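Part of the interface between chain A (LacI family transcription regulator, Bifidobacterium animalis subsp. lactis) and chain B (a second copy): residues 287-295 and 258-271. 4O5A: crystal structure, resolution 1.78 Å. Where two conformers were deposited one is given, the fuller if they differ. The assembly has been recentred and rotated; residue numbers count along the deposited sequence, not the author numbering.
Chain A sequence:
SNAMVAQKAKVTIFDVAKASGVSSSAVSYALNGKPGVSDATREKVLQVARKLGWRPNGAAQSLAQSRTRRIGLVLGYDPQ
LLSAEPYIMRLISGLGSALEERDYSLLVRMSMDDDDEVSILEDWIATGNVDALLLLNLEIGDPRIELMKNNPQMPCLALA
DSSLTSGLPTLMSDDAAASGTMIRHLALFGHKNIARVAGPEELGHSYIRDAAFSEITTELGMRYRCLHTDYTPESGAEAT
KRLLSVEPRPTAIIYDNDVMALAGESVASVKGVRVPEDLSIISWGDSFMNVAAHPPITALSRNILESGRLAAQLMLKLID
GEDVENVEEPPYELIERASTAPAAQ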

ATOM      1  N   SER A 287       0.938  -0.965 -10.177  1.00 19.95           N
ATOM      2  CA  SER A 287       1.216   0.056  -9.186  1.00 19.01           C
ATOM      3  C   SER A 287       2.371   0.874  -9.712  1.00 22.95           C
ATOM      4  O   SER A 287       2.936   0.531 -10.741  1.00 21.03           O
ATOM      5  CB  SER A 287       1.596  -0.555  -7.835  1.00 30.76           C
ATOM      6  OG  SER A 287       2.886  -1.124  -7.886  1.00 31.60           O
ATOM      7  N   PHE A 288       2.704   1.942  -9.001  1.00 21.05           N
ATOM      8  CA  PHE A 288       3.830   2.806  -9.350  1.00 20.82           C
ATOM      9  C   PHE A 288       5.140   2.029  -9.430  1.00 20.75           C
ATOM     10  O   PHE A 288       6.069   2.434 -10.132  1.00 18.85           O
ATOM     11  CB  PHE A 288       3.972   3.921  -8.324  1.00 22.11           C
ATOM     12  CG  PHE A 288       3.136   5.134  -8.614  1.00 24.42           C
ATOM     13  CD1 PHE A 288       2.737   5.436  -9.911  1.00 34.20           C
ATOM     14  CD2 PHE A 288       2.756   5.982  -7.585  1.00 25.87           C
ATOM     15  CE1 PHE A 288       1.973   6.563 -10.174  1.00 34.76           C
ATOM     16  CE2 PHE A 288       1.985   7.112  -7.839  1.00 30.83           C
ATOM     17  CZ  PHE A 288       1.592   7.401  -9.135  1.00 33.50           C
HETATM   18  N   MSE A 289       5.213   0.909  -8.717  1.00 17.25           N
HETATM   19  CA  MSE A 289       6.408   0.081  -8.702  1.00 20.57           C
HETATM   20  C   MSE A 289       6.751  -0.410 -10.110  1.00 22.29           C
HETATM   21  O   MSE A 289       7.917  -0.455 -10.505  1.00 17.27           O
HETATM   22  CB  MSE A 289       6.149  -1.111  -7.787  1.00 29.73           C
HETATM   23  CG  MSE A 289       7.321  -1.989  -7.509  1.00 41.06           C
HETATM   24 SE   MSE A 289       6.670  -3.526  -6.492  0.55 26.89          SE
HETATM   25  CE  MSE A 289       5.521  -2.621  -5.218  1.00 27.81           C
ATOM     26  N   ASN A 290       5.728  -0.785 -10.862  1.00 16.83           N
ATOM     27  CA  ASN A 290       5.920  -1.260 -12.227  1.00 15.40           C
ATOM     28  C   ASN A 290       6.447  -0.176 -13.161  1.00 18.39           C
ATOM     29  O   ASN A 290       7.198  -0.474 -14.098  1.00 19.02           O
ATOM     30  CB  ASN A 290       4.624  -1.873 -12.772  1.00 19.46           C
ATOM     31  CG  ASN A 290       4.307  -3.209 -12.127  1.00 25.41           C
ATOM     32  OD1 ASN A 290       5.219  -3.948 -11.713  1.00 21.10           O
ATOM     33  ND2 ASN A 290       3.018  -3.519 -12.012  1.00 20.06           N
ATOM     34  N   VAL A 291       6.061   1.071 -12.905  1.00 17.86           N
ATOM     35  CA  VAL A 291       6.481   2.203 -13.721  1.00 15.70           C
ATOM     36  C   VAL A 291       7.947   2.525 -13.444  1.00 17.58           C
ATOM     37  O   VAL A 291       8.672   3.004 -14.316  1.00 21.36           O
ATOM     38  CB  VAL A 291       5.591   3.417 -13.429  1.00 19.30           C
ATOM     39  CG1 VAL A 291       6.102   4.671 -14.112  1.00 24.01           C
ATOM     40  CG2 VAL A 291       4.148   3.110 -13.893  1.00 22.41           C
ATOM     41  N   ALA A 292       8.377   2.246 -12.218  1.00 17.22           N
ATOM     42  CA  ALA A 292       9.701   2.637 -11.739  1.00 15.78           C
ATOM     43  C   ALA A 292      10.766   1.588 -11.990  1.00 15.07           C
ATOM     44  O   ALA A 292      11.942   1.838 -11.733  1.00 20.28           O
ATOM     45  CB  ALA A 292       9.661   2.956 -10.226  1.00 16.18           C
ATOM     46  N   ALA A 293      10.354   0.416 -12.459  1.00 15.31           N
ATOM     47  CA  ALA A 293      11.256  -0.741 -12.592  1.00 19.73           C
ATOM     48  C   ALA A 293      12.217  -0.610 -13.777  1.00 17.51           C
ATOM     49  O   ALA A 293      12.116   0.324 -14.576  1.00 19.54           O
ATOM     50  CB  ALA A 293      10.445  -2.023 -12.734  1.00 18.50           C
ATOM     51  N   HIS A 294      13.132  -1.572 -13.895  1.00 16.66           N
ATOM     52  CA  HIS A 294      14.188  -1.530 -14.923  1.00 16.91           C
ATOM     53  C   HIS A 294      14.254  -2.828 -15.729  1.00 15.45           C
ATOM     54  O   HIS A 294      14.965  -3.754 -15.350  1.00 19.94           O
ATOM     55  CB  HIS A 294      15.542  -1.284 -14.242  1.00 18.08           C
ATOM     56  CG  HIS A 294      16.687  -1.212 -15.195  1.00 22.55           C
ATOM     57  ND1 HIS A 294      16.689  -0.379 -16.295  1.00 24.51           N
ATOM     58  CD2 HIS A 294      17.885  -1.851 -15.210  1.00 32.83           C
ATOM     59  CE1 HIS A 294      17.828  -0.519 -16.951  1.00 32.63           C
ATOM     60  NE2 HIS A 294      18.571  -1.407 -16.308  1.00 31.79           N
ATOM     61  N   PRO A 295      13.526  -2.913 -16.851  1.00 16.13           N
ATOM     62  CA  PRO A 295      12.663  -1.902 -17.469  1.00 15.87           C
ATOM     63  C   PRO A 295      11.271  -1.885 -16.840  1.00 15.17           C
ATOM     64  O   PRO A 295      10.910  -2.797 -16.078  1.00 17.45           O
ATOM     65  CB  PRO A 295      12.574  -2.388 -18.916  1.00 21.04           C
ATOM     66  CG  PRO A 295      12.625  -3.888 -18.785  1.00 21.06           C
ATOM     67  CD  PRO A 295      13.647  -4.114 -17.704  1.00 19.41           C
TER
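Chain B, residues 258-271: DVMALAGESVASVK

The contact is a small, mostly apolar packing of a regular helix of chain B along a short, loosely bonded helical turn of chain A and the loop that follows it, fastened by a single hydrogen bond from a serine to a backbone carbonyl.

Chain B is a helix, with an unbroken series of i to i+4 backbone bonds. In chain A a weakly bonded helix spans about residues 288 to 292, and Ser A287 caps its start: its OG accepts from Met A289 N at 3.2 Å. The two helices run in nearly the same direction, with 17° between their axes and a closest approach of 8.8 Å. The register therefore advances together along both chains, pairing Met A289 with Val B259, Ala A292 with Ala B263, and His A294 with Ser B266. Val B259, Leu B262, Ala B263, Ser B266, Ser B269 and Val B270 recur at the three- and four-residue spacing that keeps one side of a helix against its partner.

The CA atoms come closest at Ala A292 and Ala B263, 4.2 Å apart. Small side chains suit this place: Ala A292 CB lies 3.7 Å from Ala B263 CB, 3.6 Å from Ala B263 N and 3.7 Å from Val B259 O, so the methyl rests directly on the backbone of the helix. Leu B262 fills the space beside it, its CD2 reaching 3.8 Å from Ala A292 CB and 4.1 Å from Met A289 CG. Toward the start of both stretches, Val B259 CG1 meets Phe A288 CB at 4.1 Å; the phenylalanine sets out toward chain B, but its ring leads away, leaving the base of the side chain to make the contact.

Ser B266 OG donates to Ala A292 O at 2.6 Å, a short bond that satisfies a carbonyl near the end of the chain A helix. A serine is compact enough to do this while packing closely, and its OG also lies 3.4 Å from His A294 CB.

After the helix the chain continues in an extended form through His A294, which precedes a cis peptide bond to Pro A295. The imidazole lies against Ser B269 and Val B270. Ser B269 CB sits over one face of this ring, 3.8 Å from its centroid and 23° off the normal, a CH-pi contact, while Val B270 CG2 approaches His A294 CE1 obliquely at 3.6 Å.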

ATOM      1  N   ASP B 258      10.011   5.116  -1.202  1.00 18.10           N
ATOM      2  CA  ASP B 258      10.547   3.939  -1.874  1.00 18.96           C
ATOM      3  C   ASP B 258      10.401   3.953  -3.397  1.00 19.37           C
ATOM      4  O   ASP B 258      11.335   3.585  -4.106  1.00 18.57           O
ATOM      5  CB  ASP B 258       9.943   2.649  -1.281  1.00 19.72           C
ATOM      6  CG  ASP B 258       8.413   2.637  -1.260  1.00 28.88           C
ATOM      7  OD1 ASP B 258       7.738   3.571  -1.760  1.00 26.51           O
ATOM      8  OD2 ASP B 258       7.870   1.647  -0.724  1.00 30.42           O
ATOM      9  N   VAL B 259       9.242   4.372  -3.903  1.00 16.60           N
ATOM     10  CA  VAL B 259       8.986   4.362  -5.345  0.58 17.86           C
ATOM     11  C   VAL B 259       9.947   5.284  -6.090  1.00 17.11           C
ATOM     12  O   VAL B 259      10.409   4.975  -7.193  1.00 17.40           O
ATOM     13  CB  VAL B 259       7.522   4.742  -5.680  0.58 20.11           C
ATOM     14  CG1 VAL B 259       6.578   3.670  -5.216  0.58 21.52           C
ATOM     15  CG2 VAL B 259       7.158   6.055  -5.051  0.58 27.66           C
HETATM   16  N   MSE B 260      10.267   6.427  -5.489  1.00 16.55           N
HETATM   17  CA  MSE B 260      11.217   7.322  -6.158  1.00 16.28           C
HETATM   18  C   MSE B 260      12.657   6.796  -6.102  1.00 16.06           C
HETATM   19  O   MSE B 260      13.429   7.010  -7.041  1.00 17.40           O
HETATM   20  CB  MSE B 260      11.133   8.758  -5.619  1.00 14.24           C
HETATM   21  CG  MSE B 260       9.773   9.392  -5.889  1.00 17.02           C
HETATM   22 SE   MSE B 260       9.794  11.327  -5.691  0.59 18.48          SE
HETATM   23  CE  MSE B 260      10.246  11.436  -3.824  1.00 20.12           C
ATOM     24  N   ALA B 261      13.018   6.123  -5.008  1.00 15.38           N
ATOM     25  CA  ALA B 261      14.339   5.501  -4.911  1.00 15.05           C
ATOM     26  C   ALA B 261      14.497   4.443  -6.002  1.00 15.25           C
ATOM     27  O   ALA B 261      15.526   4.375  -6.682  1.00 16.52           O
ATOM     28  CB  ALA B 261      14.591   4.901  -3.506  1.00 15.87           C
ATOM     29  N   LEU B 262      13.455   3.642  -6.191  1.00 15.53           N
ATOM     30  CA  LEU B 262      13.476   2.652  -7.267  1.00 13.30           C
ATOM     31  C   LEU B 262      13.551   3.317  -8.645  1.00 15.61           C
ATOM     32  O   LEU B 262      14.345   2.911  -9.497  1.00 15.23           O
ATOM     33  CB  LEU B 262      12.245   1.735  -7.178  1.00 16.22           C
ATOM     34  CG  LEU B 262      12.157   0.698  -8.298  1.00 16.27           C
ATOM     35  CD1 LEU B 262      13.330  -0.260  -8.182  1.00 15.66           C
ATOM     36  CD2 LEU B 262      10.852  -0.064  -8.164  1.00 16.22           C
ATOM     37  N   ALA B 263      12.730   4.339  -8.870  1.00 16.96           N
ATOM     38  CA  ALA B 263      12.718   5.044 -10.158  1.00 14.41           C
ATOM     39  C   ALA B 263      14.082   5.664 -10.436  1.00 19.12           C
ATOM     40  O   ALA B 263      14.579   5.639 -11.568  1.00 16.85           O
ATOM     41  CB  ALA B 263      11.620   6.120 -10.162  1.00 18.56           C
ATOM     42  N   GLY B 264      14.687   6.213  -9.389  1.00 17.53           N
ATOM     43  CA  GLY B 264      16.029   6.784  -9.472  1.00 16.18           C
ATOM     44  C   GLY B 264      17.105   5.754  -9.739  1.00 15.86           C
ATOM     45  O   GLY B 264      18.017   5.981 -10.536  1.00 16.77           O
ATOM     46  N   GLU B 265      17.003   4.604  -9.090  1.00 15.10           N
ATOM     47  CA  GLU B 265      17.948   3.517  -9.374  1.00 17.50           C
ATOM     48  C   GLU B 265      17.845   3.074 -10.839  1.00 18.05           C
ATOM     49  O   GLU B 265      18.853   2.818 -11.494  1.00 15.15           O
ATOM     50  CB  GLU B 265      17.678   2.336  -8.444  1.00 18.37           C
ATOM     51  CG  GLU B 265      18.677   1.205  -8.531  1.00 19.20           C
ATOM     52  CD  GLU B 265      18.248   0.035  -7.663  1.00 21.98           C
ATOM     53  OE1 GLU B 265      17.186  -0.550  -7.964  1.00 17.73           O
ATOM     54  OE2 GLU B 265      18.949  -0.289  -6.680  1.00 19.05           O
ATOM     55  N   SER B 266      16.624   2.985 -11.354  1.00 17.05           N
ATOM     56  CA  SER B 266      16.424   2.606 -12.751  1.00 15.62           C
ATOM     57  C   SER B 266      17.001   3.660 -13.699  1.00 19.43           C
ATOM     58  O   SER B 266      17.611   3.319 -14.717  1.00 18.74           O
ATOM     59  CB  SER B 266      14.941   2.345 -13.044  1.00 17.41           C
ATOM     60  OG  SER B 266      14.459   1.286 -12.220  1.00 16.29           O
ATOM     61  N   VAL B 267      16.824   4.934 -13.360  1.00 16.61           N
ATOM     62  CA  VAL B 267      17.431   6.018 -14.142  1.00 17.25           C
ATOM     63  C   VAL B 267      18.946   5.881 -14.185  1.00 18.42           C
ATOM     64  O   VAL B 267      19.550   5.997 -15.250  1.00 19.89           O
ATOM     65  CB  VAL B 267      17.054   7.426 -13.582  1.00 20.89           C
ATOM     66  CG1 VAL B 267      18.045   8.498 -14.078  1.00 20.45           C
ATOM     67  CG2 VAL B 267      15.635   7.795 -14.005  1.00 23.15           C
ATOM     68  N   ALA B 268      19.554   5.645 -13.031  1.00 17.36           N
ATOM     69  CA  ALA B 268      21.007   5.491 -12.980  1.00 16.87           C
ATOM     70  C   ALA B 268      21.452   4.325 -13.870  1.00 20.87           C
ATOM     71  O   ALA B 268      22.410   4.444 -14.635  1.00 23.09           O
ATOM     72  CB  ALA B 268      21.474   5.295 -11.551  1.00 15.91           C
ATOM     73  N   SER B 269      20.736   3.204 -13.794  1.00 21.94           N
ATOM     74  CA  SER B 269      21.112   2.033 -14.588  1.00 20.06           C
ATOM     75  C   SER B 269      21.036   2.318 -16.069  1.00 19.22           C
ATOM     76  O   SER B 269      21.941   1.952 -16.811  1.00 27.55           O
ATOM     77  CB  SER B 269      20.255   0.815 -14.243  1.00 25.07           C
ATOM     78  OG  SER B 269      20.464   0.449 -12.886  1.00 24.51           O
ATOM     79  N   VAL B 270      19.956   2.960 -16.509  1.00 20.20           N
ATOM     80  CA  VAL B 270      19.805   3.274 -17.930  1.00 23.67           C
ATOM     81  C   VAL B 270      20.941   4.195 -18.367  1.00 23.59           C
ATOM     82  O   VAL B 270      21.458   4.095 -19.483  1.00 26.96           O
ATOM     83  CB  VAL B 270      18.433   3.937 -18.192  1.00 24.19           C
ATOM     84  CG1 VAL B 270      18.362   4.540 -19.592  1.00 26.28           C
ATOM     85  CG2 VAL B 270      17.313   2.934 -17.971  1.00 27.44           C
ATOM     86  N   LYS B 271      21.364   5.062 -17.456  1.00 25.08           N
ATOM     87  CA  LYS B 271      22.401   6.057 -17.750  1.00 28.36           C
ATOM     88  C   LYS B 271      23.817   5.458 -17.694  1.00 31.86           C
ATOM     89  O   LYS B 271      24.774   6.076 -18.150  1.00 32.00           O
ATOM     90  CB  LYS B 271      22.271   7.222 -16.759  1.00 28.19           C
ATOM     91  CG  LYS B 271      22.871   8.558 -17.186  1.00 39.60           C
ATOM     92  CD  LYS B 271      22.410   9.663 -16.211  1.00 35.83           C
ATOM     93  CE  LYS B 271      23.087  11.005 -16.470  1.00 40.11           C
ATOM     94  NZ  LYS B 271      22.820  11.525 -17.836  1.00 34.43           N
TER